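Long-range contact in calcium binding protein (Fasciola hepatica, PDB 5FX0), which probably binds calcium ions as a whole protein, the present chain being its dynein light chain-like domain: residues T31-D45 against S87-A99. Sequence-based numbering, arbitrary orientation.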
loop_
_atom_site.group_PDB
_atom_site.type_symbol
_atom_site.label_atom_id
_atom_site.label_comp_id
_atom_site.label_asym_id
_atom_site.label_seq_id
_atom_site.Cartn_x
_atom_site.Cartn_y
_atom_site.Cartn_z
ATOM N N THR A 31 8.033 -6.575 13.935
ATOM C CA THR A 31 8.878 -5.375 13.910
ATOM C C THR A 31 10.386 -5.695 14.042
ATOM O O THR A 31 11.178 -5.109 13.333
ATOM C CB THR A 31 8.450 -4.329 14.945
ATOM O OG1 THR A 31 8.455 -4.913 16.233
ATOM C CG2 THR A 31 7.061 -3.784 14.651
ATOM N N GLU A 32 10.779 -6.650 14.882
ATOM C CA GLU A 32 12.209 -7.047 14.965
ATOM C C GLU A 32 12.720 -7.627 13.636
ATOM O O GLU A 32 13.814 -7.287 13.181
ATOM C CB GLU A 32 12.474 -8.051 16.085
ATOM C CG GLU A 32 12.075 -7.614 17.497
ATOM C CD GLU A 32 12.894 -6.477 18.092
ATOM O OE1 GLU A 32 13.856 -5.975 17.458
ATOM O OE2 GLU A 32 12.558 -6.085 19.236
ATOM N N LYS A 33 11.901 -8.465 13.004
ATOM C CA LYS A 33 12.172 -8.955 11.647
ATOM C C LYS A 33 12.365 -7.822 10.635
ATOM O O LYS A 33 13.340 -7.825 9.870
ATOM C CB LYS A 33 11.062 -9.906 11.167
ATOM C CG LYS A 33 11.333 -10.574 9.829
ATOM C CD LYS A 33 12.383 -11.657 9.963
ATOM C CE LYS A 33 12.898 -12.164 8.616
ATOM N NZ LYS A 33 14.331 -12.571 8.734
ATOM N N PHE A 34 11.463 -6.845 10.630
ATOM C CA PHE A 34 11.636 -5.717 9.719
ATOM C C PHE A 34 12.963 -4.978 9.962
ATOM O O PHE A 34 13.646 -4.594 9.014
ATOM C CB PHE A 34 10.488 -4.739 9.833
ATOM C CG PHE A 34 10.486 -3.687 8.768
ATOM C CD1 PHE A 34 10.008 -3.972 7.512
ATOM C CD2 PHE A 34 10.974 -2.426 9.017
ATOM C CE1 PHE A 34 9.988 -3.011 6.517
ATOM C CE2 PHE A 34 10.943 -1.447 8.031
ATOM C CZ PHE A 34 10.446 -1.742 6.781
ATOM N N LYS A 35 13.275 -4.759 11.236
ATOM C CA LYS A 35 14.524 -4.122 11.680
ATOM C C LYS A 35 15.749 -4.838 11.075
ATOM O O LYS A 35 16.630 -4.202 10.513
ATOM C CB LYS A 35 14.595 -4.164 13.211
ATOM C CG LYS A 35 15.311 -3.023 13.895
ATOM C CD LYS A 35 15.112 -3.115 15.414
ATOM C CE LYS A 35 15.796 -1.987 16.176
ATOM N NZ LYS A 35 17.265 -2.192 16.294
ATOM N N SER A 36 15.784 -6.161 11.181
ATOM C CA SER A 36 16.961 -6.922 10.745
ATOM C C SER A 36 17.025 -6.989 9.225
ATOM O O SER A 36 18.117 -6.949 8.656
ATOM C CB SER A 36 16.983 -8.336 11.339
ATOM O OG SER A 36 16.378 -9.267 10.461
ATOM N N LEU A 37 15.863 -7.083 8.574
ATOM C CA LEU A 37 15.820 -7.105 7.118
ATOM C C LEU A 37 16.298 -5.800 6.503
ATOM O O LEU A 37 17.042 -5.825 5.510
ATOM C CB LEU A 37 14.433 -7.452 6.593
ATOM C CG LEU A 37 13.931 -8.880 6.807
ATOM C CD1 LEU A 37 12.520 -8.975 6.265
ATOM C CD2 LEU A 37 14.833 -9.897 6.117
ATOM N N VAL A 38 15.897 -4.671 7.089
ATOM C CA VAL A 38 16.264 -3.354 6.549
ATOM C C VAL A 38 17.737 -3.056 6.827
ATOM O O VAL A 38 18.412 -2.462 6.007
ATOM C CB VAL A 38 15.374 -2.223 7.117
ATOM C CG1 VAL A 38 15.805 -0.863 6.611
ATOM C CG2 VAL A 38 13.919 -2.428 6.726
ATOM N N THR A 39 18.209 -3.473 7.994
ATOM C CA THR A 39 19.566 -3.245 8.421
ATOM C C THR A 39 20.538 -4.037 7.568
ATOM O O THR A 39 21.492 -3.470 7.066
ATOM C CB THR A 39 19.720 -3.590 9.906
ATOM O OG1 THR A 39 18.871 -2.720 10.657
ATOM C CG2 THR A 39 21.163 -3.399 10.375
ATOM N N ALA A 40 20.285 -5.330 7.386
ATOM C CA ALA A 40 21.069 -6.150 6.453
ATOM C C ALA A 40 21.288 -5.445 5.098
ATOM O O ALA A 40 22.425 -5.300 4.645
ATOM C CB ALA A 40 20.417 -7.516 6.253
ATOM N N HIS A 41 20.213 -4.933 4.502
ATOM C CA HIS A 41 20.283 -4.295 3.181
ATOM C C HIS A 41 20.810 -2.834 3.246
ATOM O O HIS A 41 20.696 -2.103 2.268
ATOM C CB HIS A 41 18.892 -4.316 2.498
ATOM C CG HIS A 41 18.315 -5.690 2.266
ATOM N ND1 HIS A 41 17.535 -5.988 1.166
ATOM C CD2 HIS A 41 18.373 -6.832 2.995
ATOM C CE1 HIS A 41 17.140 -7.248 1.226
ATOM N NE2 HIS A 41 17.633 -7.781 2.328
ATOM N N ASN A 42 21.375 -2.411 4.383
ATOM C CA ASN A 42 21.838 -1.023 4.623
ATOM C C ASN A 42 20.790 0.101 4.490
ATOM O O ASN A 42 21.154 1.266 4.370
ATOM C CB ASN A 42 23.065 -0.687 3.743
ATOM C CG ASN A 42 24.262 -1.580 4.010
ATOM O OD1 ASN A 42 25.116 -1.746 3.145
ATOM N ND2 ASN A 42 24.346 -2.138 5.211
ATOM N N GLY A 43 19.503 -0.228 4.539
ATOM C CA GLY A 43 18.447 0.764 4.314
ATOM C C GLY A 43 18.315 1.338 2.905
ATOM O O GLY A 43 17.641 2.353 2.729
ATOM N N LYS A 44 18.918 0.696 1.900
ATOM C CA LYS A 44 18.905 1.216 0.523
ATOM C C LYS A 44 17.478 1.201 -0.018
ATOM O O LYS A 44 16.713 0.292 0.295
ATOM C CB LYS A 44 19.771 0.362 -0.417
ATOM C CG LYS A 44 21.246 0.200 -0.075
ATOM C CD LYS A 44 21.925 -0.771 -1.051
ATOM C CE LYS A 44 22.986 -1.643 -0.390
ATOM N NZ LYS A 44 24.156 -0.882 0.137
ATOM N N ASP A 45 17.135 2.173 -0.856
ATOM C CA ASP A 45 15.779 2.251 -1.431
ATOM C C ASP A 45 15.493 1.241 -2.561
ATOM O O ASP A 45 14.423 0.622 -2.575
ATOM C CB ASP A 45 15.446 3.688 -1.855
ATOM C CG ASP A 45 14.945 4.541 -0.688
ATOM O OD1 ASP A 45 15.244 4.223 0.494
ATOM O OD2 ASP A 45 14.232 5.528 -0.958
ATOM N N SER A 87 -3.512 -6.903 10.725
ATOM C CA SER A 87 -2.718 -5.888 10.083
ATOM C C SER A 87 -1.785 -5.240 11.072
ATOM O O SER A 87 -2.007 -5.245 12.288
ATOM C CB SER A 87 -3.613 -4.805 9.506
ATOM O OG SER A 87 -4.199 -4.075 10.560
ATOM N N ILE A 88 -0.757 -4.636 10.515
ATOM C CA ILE A 88 0.203 -3.858 11.266
ATOM C C ILE A 88 0.728 -2.759 10.345
ATOM O O ILE A 88 0.891 -2.961 9.122
ATOM C CB ILE A 88 1.287 -4.755 11.864
ATOM C CG1 ILE A 88 2.123 -4.012 12.887
ATOM C CG2 ILE A 88 2.180 -5.392 10.803
ATOM C CD1 ILE A 88 2.946 -4.964 13.722
ATOM N N GLN A 89 0.897 -1.585 10.935
ATOM C CA GLN A 89 1.434 -0.406 10.283
ATOM C C GLN A 89 2.404 0.189 11.265
ATOM O O GLN A 89 2.055 0.436 12.400
ATOM C CB GLN A 89 0.348 0.586 9.997
ATOM C CG GLN A 89 -0.766 0.007 9.163
ATOM C CD GLN A 89 -1.921 0.952 9.097
ATOM O OE1 GLN A 89 -1.750 2.157 8.937
ATOM N NE2 GLN A 89 -3.110 0.420 9.257
ATOM N N PHE A 90 3.634 0.376 10.841
ATOM C CA PHE A 90 4.632 0.956 11.707
ATOM C C PHE A 90 5.687 1.694 10.916
ATOM O O PHE A 90 5.804 1.522 9.717
ATOM C CB PHE A 90 5.238 -0.115 12.618
ATOM C CG PHE A 90 5.960 -1.195 11.895
ATOM C CD1 PHE A 90 5.277 -2.258 11.382
ATOM C CD2 PHE A 90 7.338 -1.152 11.745
ATOM C CE1 PHE A 90 5.937 -3.273 10.703
ATOM C CE2 PHE A 90 8.015 -2.157 11.061
ATOM C CZ PHE A 90 7.311 -3.226 10.554
ATOM N N ARG A 91 6.416 2.541 11.609
ATOM C CA ARG A 91 7.468 3.343 11.021
ATOM C C ARG A 91 8.802 2.856 11.593
ATOM O O ARG A 91 8.934 2.590 12.792
ATOM C CB ARG A 91 7.220 4.814 11.336
ATOM C CG ARG A 91 8.346 5.777 10.956
ATOM C CD ARG A 91 7.960 7.247 11.127
ATOM N NE ARG A 91 6.974 7.640 10.111
ATOM C CZ ARG A 91 5.641 7.691 10.269
ATOM N NH1 ARG A 91 5.053 7.412 11.428
ATOM N NH2 ARG A 91 4.875 8.032 9.234
ATOM N N TYR A 92 9.779 2.710 10.719
ATOM C CA TYR A 92 11.159 2.514 11.129
ATOM C C TYR A 92 12.012 3.503 10.351
ATOM O O TYR A 92 12.235 3.343 9.165
ATOM C CB TYR A 92 11.600 1.102 10.869
ATOM C CG TYR A 92 12.995 0.825 11.383
ATOM C CD1 TYR A 92 13.329 1.053 12.725
ATOM C CD2 TYR A 92 13.982 0.338 10.538
ATOM C CE1 TYR A 92 14.602 0.804 13.193
ATOM C CE2 TYR A 92 15.253 0.083 11.004
ATOM C CZ TYR A 92 15.558 0.320 12.321
ATOM O OH TYR A 92 16.817 0.062 12.763
ATOM N N GLY A 93 12.418 4.570 11.022
ATOM C CA GLY A 93 13.071 5.698 10.374
ATOM C C GLY A 93 12.212 6.355 9.319
ATOM O O GLY A 93 11.105 6.823 9.596
ATOM N N ARG A 94 12.722 6.371 8.100
ATOM C CA ARG A 94 12.007 6.955 6.964
ATOM C C ARG A 94 10.990 6.019 6.312
ATOM O O ARG A 94 10.111 6.470 5.570
ATOM C CB ARG A 94 13.005 7.468 5.910
ATOM C CG ARG A 94 13.809 6.438 5.138
ATOM C CD ARG A 94 14.615 7.133 4.032
ATOM N NE ARG A 94 15.283 6.176 3.156
ATOM C CZ ARG A 94 16.390 5.482 3.461
ATOM N NH1 ARG A 94 17.011 5.625 4.636
ATOM N NH2 ARG A 94 16.887 4.628 2.569
ATOM N N HIS A 95 11.132 4.725 6.556
ATOM C CA HIS A 95 10.244 3.730 5.978
ATOM C C HIS A 95 9.031 3.415 6.847
ATOM O O HIS A 95 9.134 3.328 8.067
ATOM C CB HIS A 95 11.027 2.467 5.710
ATOM C CG HIS A 95 12.132 2.681 4.739
ATOM N ND1 HIS A 95 11.902 3.092 3.443
ATOM C CD2 HIS A 95 13.473 2.592 4.878
ATOM C CE1 HIS A 95 13.054 3.222 2.817
ATOM N NE2 HIS A 95 14.021 2.929 3.668
ATOM N N ILE A 96 7.891 3.259 6.180
ATOM C CA ILE A 96 6.629 2.866 6.793
ATOM C C ILE A 96 6.359 1.500 6.211
ATOM O O ILE A 96 6.406 1.338 5.002
ATOM C CB ILE A 96 5.473 3.836 6.436
ATOM C CG1 ILE A 96 5.675 5.196 7.133
ATOM C CG2 ILE A 96 4.109 3.236 6.800
ATOM C CD1 ILE A 96 4.904 6.347 6.504
ATOM N N CYS A 97 6.088 0.526 7.073
ATOM C CA CYS A 97 5.667 -0.795 6.653
ATOM C C CYS A 97 4.175 -1.002 6.918
ATOM O O CYS A 97 3.730 -0.877 8.036
ATOM C CB CYS A 97 6.488 -1.860 7.371
ATOM S SG CYS A 97 6.017 -3.527 6.902
ATOM N N LEU A 98 3.429 -1.306 5.867
ATOM C CA LEU A 98 2.059 -1.746 5.951
ATOM C C LEU A 98 2.038 -3.235 5.598
ATOM O O LEU A 98 2.461 -3.615 4.523
ATOM C CB LEU A 98 1.180 -0.978 4.959
ATOM C CG LEU A 98 1.307 0.541 4.934
ATOM C CD1 LEU A 98 0.388 1.079 3.846
ATOM C CD2 LEU A 98 0.984 1.194 6.286
ATOM N N ALA A 99 1.544 -4.067 6.502
ATOM C CA ALA A 99 1.397 -5.509 6.244
ATOM C C ALA A 99 0.053 -5.957 6.765
ATOM O O ALA A 99 -0.345 -5.580 7.850
ATOM C CB ALA A 99 2.530 -6.309 6.905
#
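Phe34 and Tyr92, with Phe90, carry the packing of helix 24-40 on the hairpin of strands 87-92 and 95-101 in this dynein light chain-like fold. CG anti to the backbone N (chi1 -170°) carries the Phe34 ring in between Phe90, Tyr92 and Cys97. Phe90 turns its edge to the Phe34 face, a T-shaped pair with centroids 5.2 Å apart and planes at 90°. Cys97 CB lies over a Phe34 face, 4.1 Å from the ring centroid, with SG oblique to the ring. Thr31 CG2 makes a CH-pi contact 3.8 Å from the Phe90 centroid, almost on the ring normal. Tyr92 CB lies at the edge of the Phe34 ring, 3.9 Å from Phe34 CE2. The Tyr92 side chain crosses that of Lys35 at about a right angle, with Lys35 CG 3.6 Å from Tyr92 OH. Ile71 and Val51 also touch Phe34, placing it between the sheet and helix 48-63. Beyond the helix, Arg94 NH2 bonds Asp45 OD1 in a salt bridge (2.7 Å, N-H...O 162°), approaching on the syn side but out of the carboxylate plane. The buried aromatic and CH-pi interior probably gives most of the helix-to-sheet cohesion, while the ion pair, between exposed Arg94 and partly exposed Asp45, probably adds directional restraint between loop and turn.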